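Local coordinates for protein oligopeptide ABC transporter OppAIV (Borrelia burgdorferi B31, PDB 4GL8) that probably binds oligopeptides outside the inner membrane and delivers them to an ABC importer, and carries a bound peptide in this crystal, at residues I48-V52 / W408-I412; G63-G67 / L174-V178; S127-M131 / W427-Y431; A333-Y337 / A432-L438. One frame throughout, in Å; residues are numbered along the deposited sequence.

Interaction 1: residues I48-V52 / W408-I412; sequences INDTV and WSTYI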
loop_
_atom_site.group_PDB
_atom_site.type_symbol
_atom_site.label_atom_id
_atom_site.label_comp_id
_atom_site.label_asym_id
_atom_site.label_seq_id
_atom_site.Cartn_x
_atom_site.Cartn_y
_atom_site.Cartn_z
ATOM N N ILE A 48 7.239 3.418 -7.045
ATOM C CA ILE A 48 6.377 3.759 -5.891
ATOM C C ILE A 48 6.078 2.526 -5.074
ATOM O O ILE A 48 5.673 1.518 -5.634
ATOM C CB ILE A 48 5.029 4.365 -6.359
ATOM C CG1 ILE A 48 5.235 5.788 -6.852
ATOM C CG2 ILE A 48 4.010 4.400 -5.230
ATOM C CD1 ILE A 48 4.165 6.229 -7.815
ATOM N N ASN A 49 6.230 2.612 -3.758
ATOM C CA ASN A 49 5.858 1.504 -2.885
ATOM C C ASN A 49 4.978 1.938 -1.741
ATOM O O ASN A 49 4.868 1.229 -0.745
ATOM C CB ASN A 49 7.099 0.802 -2.343
ATOM C CG ASN A 49 8.035 1.750 -1.606
ATOM O OD1 ASN A 49 7.632 2.837 -1.147
ATOM N ND2 ASN A 49 9.316 1.351 -1.514
ATOM N N ASP A 50 4.314 3.073 -1.917
ATOM C CA ASP A 50 3.667 3.806 -0.813
ATOM C C ASP A 50 2.319 4.345 -1.267
ATOM O O ASP A 50 2.134 4.570 -2.457
ATOM C CB ASP A 50 4.569 4.940 -0.339
ATOM C CG ASP A 50 4.540 6.112 -1.260
ATOM O OD1 ASP A 50 5.295 6.112 -2.251
ATOM O OD2 ASP A 50 3.765 7.038 -0.986
ATOM N N THR A 51 1.375 4.502 -0.338
ATOM C CA THR A 51 -0.001 4.884 -0.704
ATOM C C THR A 51 -0.178 6.335 -1.184
ATOM O O THR A 51 -1.172 6.634 -1.852
ATOM C CB THR A 51 -1.014 4.680 0.459
ATOM O OG1 THR A 51 -0.540 5.363 1.616
ATOM C CG2 THR A 51 -1.135 3.222 0.785
ATOM N N VAL A 52 0.755 7.221 -0.856
ATOM C CA VAL A 52 0.653 8.588 -1.316
ATOM C C VAL A 52 1.016 8.694 -2.795
ATOM O O VAL A 52 0.231 9.182 -3.617
ATOM C CB VAL A 52 1.504 9.544 -0.473
ATOM C CG1 VAL A 52 1.270 10.968 -0.948
ATOM C CG2 VAL A 52 1.113 9.413 0.984
ATOM N N TRP A 408 8.159 11.548 5.391
ATOM C CA TRP A 408 7.645 10.418 4.660
ATOM C C TRP A 408 8.700 9.687 3.825
ATOM O O TRP A 408 8.817 8.483 3.954
ATOM C CB TRP A 408 6.472 10.866 3.785
ATOM C CG TRP A 408 5.687 9.706 3.058
ATOM C CD1 TRP A 408 5.474 9.588 1.726
ATOM C CD2 TRP A 408 4.991 8.606 3.669
ATOM N NE1 TRP A 408 4.723 8.488 1.456
ATOM C CE2 TRP A 408 4.408 7.858 2.626
ATOM C CE3 TRP A 408 4.838 8.164 4.992
ATOM C CZ2 TRP A 408 3.670 6.692 2.854
ATOM C CZ3 TRP A 408 4.130 7.028 5.226
ATOM C CH2 TRP A 408 3.532 6.291 4.147
ATOM N N SER A 409 9.479 10.397 3.011
ATOM C CA SER A 409 10.530 9.755 2.192
ATOM C C SER A 409 11.593 9.092 3.009
ATOM O O SER A 409 12.050 8.019 2.660
ATOM C CB SER A 409 11.209 10.755 1.242
ATOM O OG SER A 409 10.337 11.060 0.160
ATOM N N THR A 410 12.031 9.749 4.064
ATOM C CA THR A 410 13.041 9.184 4.946
ATOM C C THR A 410 12.463 7.970 5.669
ATOM O O THR A 410 13.139 6.986 5.853
ATOM C CB THR A 410 13.535 10.248 5.955
ATOM O OG1 THR A 410 14.137 11.342 5.238
ATOM C CG2 THR A 410 14.596 9.666 6.976
ATOM N N TYR A 411 11.211 8.063 6.103
ATOM C CA TYR A 411 10.542 6.946 6.782
ATOM C C TYR A 411 10.484 5.683 5.917
ATOM O O TYR A 411 10.763 4.591 6.398
ATOM C CB TYR A 411 9.133 7.360 7.201
ATOM C CG TYR A 411 8.223 6.198 7.536
ATOM C CD1 TYR A 411 8.262 5.600 8.783
ATOM C CD2 TYR A 411 7.312 5.723 6.618
ATOM C CE1 TYR A 411 7.420 4.559 9.102
ATOM C CE2 TYR A 411 6.458 4.676 6.922
ATOM C CZ TYR A 411 6.518 4.092 8.158
ATOM O OH TYR A 411 5.660 3.047 8.456
ATOM N N ILE A 412 10.156 5.855 4.641
ATOM C CA ILE A 412 10.132 4.749 3.692
ATOM C C ILE A 412 11.532 4.178 3.499
ATOM O O ILE A 412 11.702 2.960 3.416
ATOM C CB ILE A 412 9.618 5.174 2.299
ATOM C CG1 ILE A 412 8.148 5.560 2.356
ATOM C CG2 ILE A 412 9.831 4.074 1.252
ATOM C CD1 ILE A 412 7.731 6.330 1.118
#
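Asp50 OD2 is gripped by three N-H groups. Across the contact, Trp408 NE1 donates to Asp50 OD2 at 3.0 Å, with an angle of 162° at the hydrogen. The oxygen lies at the edge of the indole, almost in the ring plane. On the acceptor side the indole N-H arrives from above the carboxylate plane, which stands 72° from the ring. Val52 N adds a weak capping bond, and Gly53 N a further bond from just beyond the segment. Asp50 chi1 of 77° sets CG between the backbone N and the carbonyl carbon, and this turns the carboxylate back over the start of helix 51-57. Apolar groups pack around the polar link. Val52 CG2 comes obliquely to Trp408 NE1 at 3.8 Å. Ile412, one turn after Trp408, sets CD1 above one indole face, toward the rim, and 3.7 Å from Asp50 CB. Asn49 OD1 touches Ile412 CG2 at 3.5 Å, while Asn49 ND2 is hydrogen-bonded to Ser127. Backbone groups of Asn49 and Thr51 bond to the bound peptide, and Trp408 packs on its backbone. The aspartate thus caps helix 51-57 and ties it to Trp408 in the wall of the peptide-binding cleft.

Interaction 2: residues G63-G67 / L174-V178; sequences GILDG and LDMLV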
loop_
_atom_site.group_PDB
_atom_site.type_symbol
_atom_site.label_atom_id
_atom_site.label_comp_id
_atom_site.label_asym_id
_atom_site.label_seq_id
_atom_site.Cartn_x
_atom_site.Cartn_y
_atom_site.Cartn_z
ATOM N N GLY A 63 -3.947 1.623 -15.876
ATOM C CA GLY A 63 -3.474 0.264 -15.922
ATOM C C GLY A 63 -4.128 -0.548 -17.028
ATOM O O GLY A 63 -5.047 -0.086 -17.694
ATOM N N ILE A 64 -3.657 -1.782 -17.216
ATOM C CA ILE A 64 -4.271 -2.668 -18.198
ATOM C C ILE A 64 -5.735 -2.834 -17.754
ATOM O O ILE A 64 -6.666 -2.821 -18.577
ATOM C CB ILE A 64 -3.503 -4.006 -18.336
ATOM C CG1 ILE A 64 -2.106 -3.757 -18.938
ATOM C CG2 ILE A 64 -4.256 -4.954 -19.250
ATOM C CD1 ILE A 64 -1.125 -4.903 -18.752
ATOM N N LEU A 65 -5.915 -2.972 -16.454
ATOM C CA LEU A 65 -7.189 -2.853 -15.840
ATOM C C LEU A 65 -7.063 -1.614 -14.975
ATOM O O LEU A 65 -5.961 -1.220 -14.618
ATOM C CB LEU A 65 -7.523 -4.055 -14.984
ATOM C CG LEU A 65 -7.567 -5.432 -15.623
ATOM C CD1 LEU A 65 -8.471 -6.319 -14.799
ATOM C CD2 LEU A 65 -8.062 -5.399 -17.048
ATOM N N ASP A 66 -8.197 -1.019 -14.661
ATOM C CA ASP A 66 -8.294 0.206 -13.923
ATOM C C ASP A 66 -9.036 -0.168 -12.636
ATOM O O ASP A 66 -9.642 -1.244 -12.552
ATOM C CB ASP A 66 -9.130 1.171 -14.786
ATOM C CG ASP A 66 -9.167 2.609 -14.268
ATOM O OD1 ASP A 66 -8.204 3.071 -13.621
ATOM O OD2 ASP A 66 -10.172 3.305 -14.553
ATOM N N GLY A 67 -8.983 0.707 -11.635
ATOM C CA GLY A 67 -9.678 0.493 -10.380
ATOM C C GLY A 67 -11.133 0.831 -10.567
ATOM O O GLY A 67 -11.494 1.723 -11.347
ATOM N N LEU A 174 -6.004 -10.555 -12.083
ATOM C CA LEU A 174 -6.656 -9.383 -12.667
ATOM C C LEU A 174 -6.678 -8.178 -11.697
ATOM O O LEU A 174 -6.389 -7.045 -12.077
ATOM C CB LEU A 174 -8.078 -9.717 -13.167
ATOM C CG LEU A 174 -8.188 -10.802 -14.248
ATOM C CD1 LEU A 174 -9.619 -11.274 -14.492
ATOM C CD2 LEU A 174 -7.591 -10.288 -15.554
ATOM N N ASP A 175 -6.998 -8.419 -10.438
ATOM C CA ASP A 175 -7.127 -7.319 -9.492
ATOM C C ASP A 175 -5.744 -6.686 -9.219
ATOM O O ASP A 175 -5.614 -5.499 -8.964
ATOM C CB ASP A 175 -7.782 -7.823 -8.210
ATOM C CG ASP A 175 -8.185 -6.710 -7.320
ATOM O OD1 ASP A 175 -9.044 -5.909 -7.730
ATOM O OD2 ASP A 175 -7.621 -6.613 -6.225
ATOM N N MET A 176 -4.731 -7.516 -9.370
ATOM C CA MET A 176 -3.325 -7.195 -9.217
ATOM C C MET A 176 -2.833 -6.200 -10.277
ATOM O O MET A 176 -1.950 -5.374 -10.015
ATOM C CB MET A 176 -2.601 -8.541 -9.337
ATOM C CG MET A 176 -1.174 -8.634 -8.950
ATOM S SD MET A 176 -0.818 -10.409 -8.726
ATOM C CE MET A 176 0.592 -10.137 -7.676
ATOM N N LEU A 177 -3.403 -6.268 -11.478
ATOM C CA LEU A 177 -3.021 -5.388 -12.564
ATOM C C LEU A 177 -3.305 -3.907 -12.325
ATOM O O LEU A 177 -2.782 -3.047 -13.069
ATOM C CB LEU A 177 -3.643 -5.832 -13.882
ATOM C CG LEU A 177 -3.098 -7.105 -14.483
ATOM C CD1 LEU A 177 -3.971 -7.542 -15.674
ATOM C CD2 LEU A 177 -1.638 -6.933 -14.910
ATOM N N VAL A 178 -4.142 -3.610 -11.329
ATOM C CA VAL A 178 -4.506 -2.262 -10.982
ATOM C C VAL A 178 -3.399 -1.628 -10.141
ATOM O O VAL A 178 -3.270 -0.432 -10.116
ATOM C CB VAL A 178 -5.878 -2.250 -10.240
ATOM C CG1 VAL A 178 -6.274 -0.849 -9.799
ATOM C CG2 VAL A 178 -6.936 -2.830 -11.162
HETATM O O HOH W 1 -1.735 -2.788 -15.287
#
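Leu65 is the main bump of this contact. It sits in a hollow formed by Leu174, Leu177 and Val178. Leu65 CD1 lies against Leu174, 3.8 Å from Leu174 CB and 3.5 Å from Leu174 O. Leu65 CG faces Leu177 CD1 at 4.2 Å, and Leu65 CB closes the other end of the hollow against Val178 CG2 at 4.1 Å. Leu65 chi1 of -59° keeps CG beside the backbone N, and from there the branch runs toward Leu174. Val178 is the bump on the other segment. Its two methyls fit against the strand backbone where no side chain intervenes. CG2 of Val178 meets Asp66 O at 3.4 Å, and CG1 of Val178 meets Gly67 N at 3.6 Å. No direct hydrogen bond crosses the contact. A water accepts from Ile64 N at 2.9 Å. It also lies close to Leu177 O, at a distance too short to be trusted in detail. Strand 65-67 is an outermost strand of a five-stranded antiparallel sheet within this chain. Trp82 of the next strand, 74-84, touches both Leu65 and Leu174. Phe93 of strand 90-95 meets Leu174 and Leu177. Met176 instead packs on helix 129-135.

Interaction 3: residues S127-M131 / W427-Y431; sequences SFVNM and WSGDY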
loop_
_atom_site.group_PDB
_atom_site.type_symbol
_atom_site.label_atom_id
_atom_site.label_comp_id
_atom_site.label_asym_id
_atom_site.label_seq_id
_atom_site.Cartn_x
_atom_site.Cartn_y
_atom_site.Cartn_z
ATOM N N SER A 127 11.787 -1.524 -5.844
ATOM C CA SER A 127 11.718 -2.311 -4.618
ATOM C C SER A 127 10.522 -3.298 -4.625
ATOM O O SER A 127 10.376 -4.099 -3.698
ATOM C CB SER A 127 11.611 -1.375 -3.410
ATOM O OG SER A 127 10.312 -0.775 -3.372
ATOM N N PHE A 128 9.673 -3.226 -5.652
ATOM C CA PHE A 128 8.465 -4.081 -5.769
ATOM C C PHE A 128 8.589 -5.144 -6.824
ATOM O O PHE A 128 7.665 -5.937 -7.040
ATOM C CB PHE A 128 7.203 -3.237 -6.078
ATOM C CG PHE A 128 6.177 -3.240 -4.969
ATOM C CD1 PHE A 128 5.680 -4.454 -4.450
ATOM C CD2 PHE A 128 5.671 -2.048 -4.460
ATOM C CE1 PHE A 128 4.728 -4.457 -3.430
ATOM C CE2 PHE A 128 4.727 -2.052 -3.450
ATOM C CZ PHE A 128 4.248 -3.251 -2.941
ATOM N N VAL A 129 9.742 -5.184 -7.473
ATOM C CA VAL A 129 9.995 -6.140 -8.544
ATOM C C VAL A 129 9.633 -7.598 -8.179
ATOM O O VAL A 129 9.284 -8.387 -9.062
ATOM C CB VAL A 129 11.465 -6.040 -9.017
ATOM C CG1 VAL A 129 12.430 -6.692 -8.016
ATOM C CG2 VAL A 129 11.607 -6.646 -10.404
ATOM N N ASN A 130 9.721 -7.966 -6.907
ATOM C CA ASN A 130 9.351 -9.347 -6.501
ATOM C C ASN A 130 7.910 -9.736 -6.774
ATOM O O ASN A 130 7.609 -10.894 -7.037
ATOM C CB ASN A 130 9.675 -9.603 -5.038
ATOM C CG ASN A 130 11.126 -9.918 -4.845
ATOM O OD1 ASN A 130 11.866 -10.090 -5.821
ATOM N ND2 ASN A 130 11.543 -10.039 -3.611
ATOM N N MET A 131 7.026 -8.753 -6.750
ATOM C CA MET A 131 5.638 -8.981 -7.128
ATOM C C MET A 131 5.501 -9.441 -8.601
ATOM O O MET A 131 4.757 -10.381 -8.896
ATOM C CB MET A 131 4.849 -7.720 -6.873
ATOM C CG MET A 131 3.391 -7.837 -7.271
ATOM S SD MET A 131 2.440 -6.475 -6.593
ATOM C CE MET A 131 2.560 -6.872 -4.872
ATOM N N TRP A 427 0.461 -2.002 6.395
ATOM C CA TRP A 427 0.436 -2.379 5.017
ATOM C C TRP A 427 -0.947 -2.172 4.509
ATOM O O TRP A 427 -1.904 -2.515 5.158
ATOM C CB TRP A 427 0.804 -3.845 4.877
ATOM C CG TRP A 427 1.080 -4.300 3.492
ATOM C CD1 TRP A 427 0.343 -5.196 2.758
ATOM C CD2 TRP A 427 2.186 -3.919 2.667
ATOM N NE1 TRP A 427 0.918 -5.387 1.529
ATOM C CE2 TRP A 427 2.061 -4.623 1.454
ATOM C CE3 TRP A 427 3.280 -3.072 2.850
ATOM C CZ2 TRP A 427 2.999 -4.505 0.415
ATOM C CZ3 TRP A 427 4.205 -2.929 1.814
ATOM C CH2 TRP A 427 4.060 -3.642 0.617
ATOM N N SER A 428 -1.026 -1.583 3.341
ATOM C CA SER A 428 -2.265 -1.469 2.634
ATOM C C SER A 428 -2.216 -2.491 1.505
ATOM O O SER A 428 -1.250 -2.525 0.725
ATOM C CB SER A 428 -2.440 -0.023 2.137
ATOM O OG SER A 428 -2.965 -0.007 0.837
ATOM N N GLY A 429 -3.236 -3.345 1.456
ATOM C CA GLY A 429 -3.383 -4.396 0.454
ATOM C C GLY A 429 -3.310 -3.877 -0.968
ATOM O O GLY A 429 -3.896 -2.838 -1.305
ATOM N N ASP A 430 -2.545 -4.582 -1.787
ATOM C CA ASP A 430 -2.332 -4.210 -3.167
ATOM C C ASP A 430 -3.281 -4.969 -4.076
ATOM O O ASP A 430 -3.363 -4.646 -5.240
ATOM C CB ASP A 430 -0.881 -4.513 -3.559
ATOM C CG ASP A 430 0.143 -3.704 -2.732
ATOM O OD1 ASP A 430 -0.105 -2.497 -2.456
ATOM O OD2 ASP A 430 1.197 -4.288 -2.379
ATOM N N TYR A 431 -3.954 -5.994 -3.556
ATOM C CA TYR A 431 -4.920 -6.772 -4.324
ATOM C C TYR A 431 -5.799 -7.558 -3.374
ATOM O O TYR A 431 -5.463 -7.698 -2.215
ATOM C CB TYR A 431 -4.220 -7.691 -5.361
ATOM C CG TYR A 431 -3.124 -8.600 -4.823
ATOM C CD1 TYR A 431 -1.792 -8.216 -4.835
ATOM C CD2 TYR A 431 -3.427 -9.853 -4.331
ATOM C CE1 TYR A 431 -0.808 -9.062 -4.355
ATOM C CE2 TYR A 431 -2.444 -10.707 -3.832
ATOM C CZ TYR A 431 -1.144 -10.305 -3.836
ATOM O OH TYR A 431 -0.196 -11.170 -3.326
#
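Phe128 CZ touches Trp427 and Asp430 at once. It lies 3.6 Å from Trp427 CH2 and 3.3 Å from Asp430 OD2. Phe128 has chi1 at -114°, well off a staggered value, and this rotation carries the ring toward them. The Phe128 ring and the six-membered ring of Trp427 meet rim to rim. Their centroids are 6.0 Å apart and their planes are turned by 50°, so there is no stack. Met131 is extended through chi1 and chi2, then bends at chi3 (-67°). That bend brings Met131 CE to the edge of the Tyr431 ring, 4.1 Å from Tyr431 CE1, and to 3.8 Å from Asp430 OD2. No hydrogen bond crosses between the segments. Instead, C-H groups of Phe128 and Met131 lie against one carboxylate oxygen of Asp430. The other oxygen, Asp430 OD1, is hydrogen-bonded to the backbone of the bound peptide. This is consistent with OppA relatives, in which an aspartate of the equivalent loop receives the peptide's amino end. The surrounding apolar groups probably strengthen that polar interaction by limiting competing water.

Interaction 4: residues A333-Y337 / A432-L438; sequences ATPDY and ADPMTFL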
loop_
_atom_site.group_PDB
_atom_site.type_symbol
_atom_site.label_atom_id
_atom_site.label_comp_id
_atom_site.label_asym_id
_atom_site.label_seq_id
_atom_site.Cartn_x
_atom_site.Cartn_y
_atom_site.Cartn_z
ATOM N N ALA A 333 -2.635 -10.737 11.154
ATOM C CA ALA A 333 -1.753 -10.087 10.178
ATOM C C ALA A 333 -2.465 -9.701 8.873
ATOM O O ALA A 333 -1.928 -8.955 8.065
ATOM C CB ALA A 333 -0.597 -11.027 9.871
ATOM N N THR A 334 -3.639 -10.267 8.622
ATOM C CA THR A 334 -4.381 -9.971 7.396
ATOM C C THR A 334 -5.804 -9.540 7.736
ATOM O O THR A 334 -6.347 -9.952 8.743
ATOM C CB THR A 334 -4.500 -11.200 6.480
ATOM O OG1 THR A 334 -5.438 -12.105 7.046
ATOM C CG2 THR A 334 -3.153 -11.936 6.319
ATOM N N PRO A 335 -6.415 -8.720 6.874
ATOM C CA PRO A 335 -7.846 -8.556 6.976
ATOM C C PRO A 335 -8.526 -9.869 6.574
ATOM O O PRO A 335 -7.851 -10.780 6.075
ATOM C CB PRO A 335 -8.164 -7.473 5.957
ATOM C CG PRO A 335 -6.862 -6.882 5.551
ATOM C CD PRO A 335 -5.833 -7.928 5.780
ATOM N N ASP A 336 -9.834 -9.950 6.811
ATOM C CA ASP A 336 -10.661 -11.051 6.318
ATOM C C ASP A 336 -11.073 -10.768 4.881
ATOM O O ASP A 336 -11.221 -9.610 4.497
ATOM C CB ASP A 336 -11.914 -11.217 7.174
ATOM C CG ASP A 336 -11.614 -11.750 8.575
ATOM O OD1 ASP A 336 -10.640 -12.518 8.803
ATOM O OD2 ASP A 336 -12.381 -11.380 9.468
ATOM N N TYR A 337 -11.214 -11.824 4.087
ATOM C CA TYR A 337 -11.731 -11.735 2.705
ATOM C C TYR A 337 -12.776 -12.830 2.537
ATOM O O TYR A 337 -12.887 -13.703 3.384
ATOM C CB TYR A 337 -10.621 -11.905 1.646
ATOM C CG TYR A 337 -9.478 -10.943 1.786
ATOM C CD1 TYR A 337 -9.385 -9.818 0.969
ATOM C CD2 TYR A 337 -8.473 -11.148 2.757
ATOM C CE1 TYR A 337 -8.322 -8.937 1.107
ATOM C CE2 TYR A 337 -7.406 -10.276 2.897
ATOM C CZ TYR A 337 -7.343 -9.168 2.089
ATOM O OH TYR A 337 -6.322 -8.285 2.243
ATOM N N ALA A 432 -6.920 -8.081 -3.874
ATOM C CA ALA A 432 -7.985 -8.628 -3.036
ATOM C C ALA A 432 -7.732 -10.098 -2.638
ATOM O O ALA A 432 -8.482 -10.978 -2.994
ATOM C CB ALA A 432 -9.307 -8.503 -3.782
ATOM N N ASP A 433 -6.651 -10.365 -1.923
ATOM C CA ASP A 433 -6.335 -11.732 -1.460
ATOM C C ASP A 433 -5.369 -11.623 -0.277
ATOM O O ASP A 433 -4.473 -10.787 -0.296
ATOM C CB ASP A 433 -5.740 -12.556 -2.604
ATOM C CG ASP A 433 -5.403 -13.986 -2.194
ATOM O OD1 ASP A 433 -6.231 -14.879 -2.459
ATOM O OD2 ASP A 433 -4.309 -14.217 -1.601
ATOM N N PRO A 434 -5.555 -12.438 0.765
ATOM C CA PRO A 434 -4.665 -12.370 1.906
ATOM C C PRO A 434 -3.155 -12.458 1.567
ATOM O O PRO A 434 -2.336 -12.007 2.360
ATOM C CB PRO A 434 -5.102 -13.567 2.740
ATOM C CG PRO A 434 -5.719 -14.499 1.749
ATOM C CD PRO A 434 -6.484 -13.569 0.884
ATOM N N MET A 435 -2.781 -12.996 0.414
ATOM C CA MET A 435 -1.360 -13.076 0.072
ATOM C C MET A 435 -0.632 -11.721 0.031
ATOM O O MET A 435 0.584 -11.683 0.263
ATOM C CB MET A 435 -1.126 -13.839 -1.236
ATOM C CG MET A 435 0.337 -14.136 -1.583
ATOM S SD MET A 435 1.318 -15.122 -0.393
ATOM C CE MET A 435 0.404 -16.630 -0.378
ATOM N N THR A 436 -1.343 -10.623 -0.248
ATOM C CA THR A 436 -0.686 -9.331 -0.316
ATOM C C THR A 436 -0.087 -9.011 1.055
ATOM O O THR A 436 1.016 -8.476 1.146
ATOM C CB THR A 436 -1.605 -8.192 -0.804
ATOM O OG1 THR A 436 -0.821 -6.997 -0.920
ATOM C CG2 THR A 436 -2.714 -7.937 0.157
ATOM N N PHE A 437 -0.776 -9.409 2.116
ATOM C CA PHE A 437 -0.221 -9.284 3.474
ATOM C C PHE A 437 0.787 -10.351 3.881
ATOM O O PHE A 437 1.810 -10.056 4.501
ATOM C CB PHE A 437 -1.366 -9.283 4.454
ATOM C CG PHE A 437 -2.180 -8.050 4.381
ATOM C CD1 PHE A 437 -3.279 -7.973 3.532
ATOM C CD2 PHE A 437 -1.808 -6.927 5.117
ATOM C CE1 PHE A 437 -3.986 -6.801 3.434
ATOM C CE2 PHE A 437 -2.551 -5.761 5.041
ATOM C CZ PHE A 437 -3.630 -5.695 4.203
ATOM N N LEU A 438 0.499 -11.606 3.586
ATOM C CA LEU A 438 1.373 -12.677 4.063
ATOM C C LEU A 438 2.709 -12.667 3.314
ATOM O O LEU A 438 3.751 -13.045 3.852
ATOM C CB LEU A 438 0.671 -14.012 3.921
ATOM C CG LEU A 438 -0.587 -14.092 4.775
ATOM C CD1 LEU A 438 -1.277 -15.407 4.474
ATOM C CD2 LEU A 438 -0.229 -13.967 6.252
#
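The ring of Phe437 carries Pro335 on one face and Tyr337 at its edge. Pro335 lies so close over that face that the detailed geometry is doubtful. Tyr337 OH lies near the plane of the same ring, 3.0 Å from Phe437 CE1. Trp427 adds an edge-to-face ring contact to Phe437. The ring of Tyr337 is itself covered on one face by the Asp433-Pro434 peptide link. Pro434 N lies 3.6 Å from Tyr337 CE2, toward the rim of the ring. Tyr337 chi1 of -56° holds its CG beside the backbone N, and the ring then slides alongside Pro434. Thr334 fills the far end of the contact with a methyl. Its CG2 packs 3.6 Å from Leu438 CD2 and 3.7 Å from Phe437 CB. No hydrogen bond joins the two segments. Several polar groups bond within their own segment or to residues outside it. Thr334 OG1 donates to Pro335 O from above the carbonyl plane, and Arg332 also bonds Thr334 OG1. Asp433 OD2 takes a capping bond from Met435 N at 2.8 Å and a salt bridge from Arg474. Cohesion across the contact probably comes mainly from van der Waals packing of rings and methyls, while the Asp433 carboxylate, held by Met435 N and Arg474, probably steadies the turn into helix 435-438.

In the fold
Interaction 3 lies between the others, its centre about 13 Å from those of interactions 1 and 2 and about 12 Å from that of interaction 4. It touches all three. The second segments of interactions 1, 3 and 4 follow in order along helix 408-417, strand 422-428 and helix 435-438. The first segments of interactions 1 to 3 all lie in the first 131 residues. Interaction 2 is nested within the loop closed by interaction 1 and comes before interaction 4, which it meets through a hydrogen bond from Ala432 N to Asp175 OD2. Interactions 1 and 3 border the bound peptide, so contacts between distant parts of the chain build its site. Interactions 2 and 4 adjoin interaction 3.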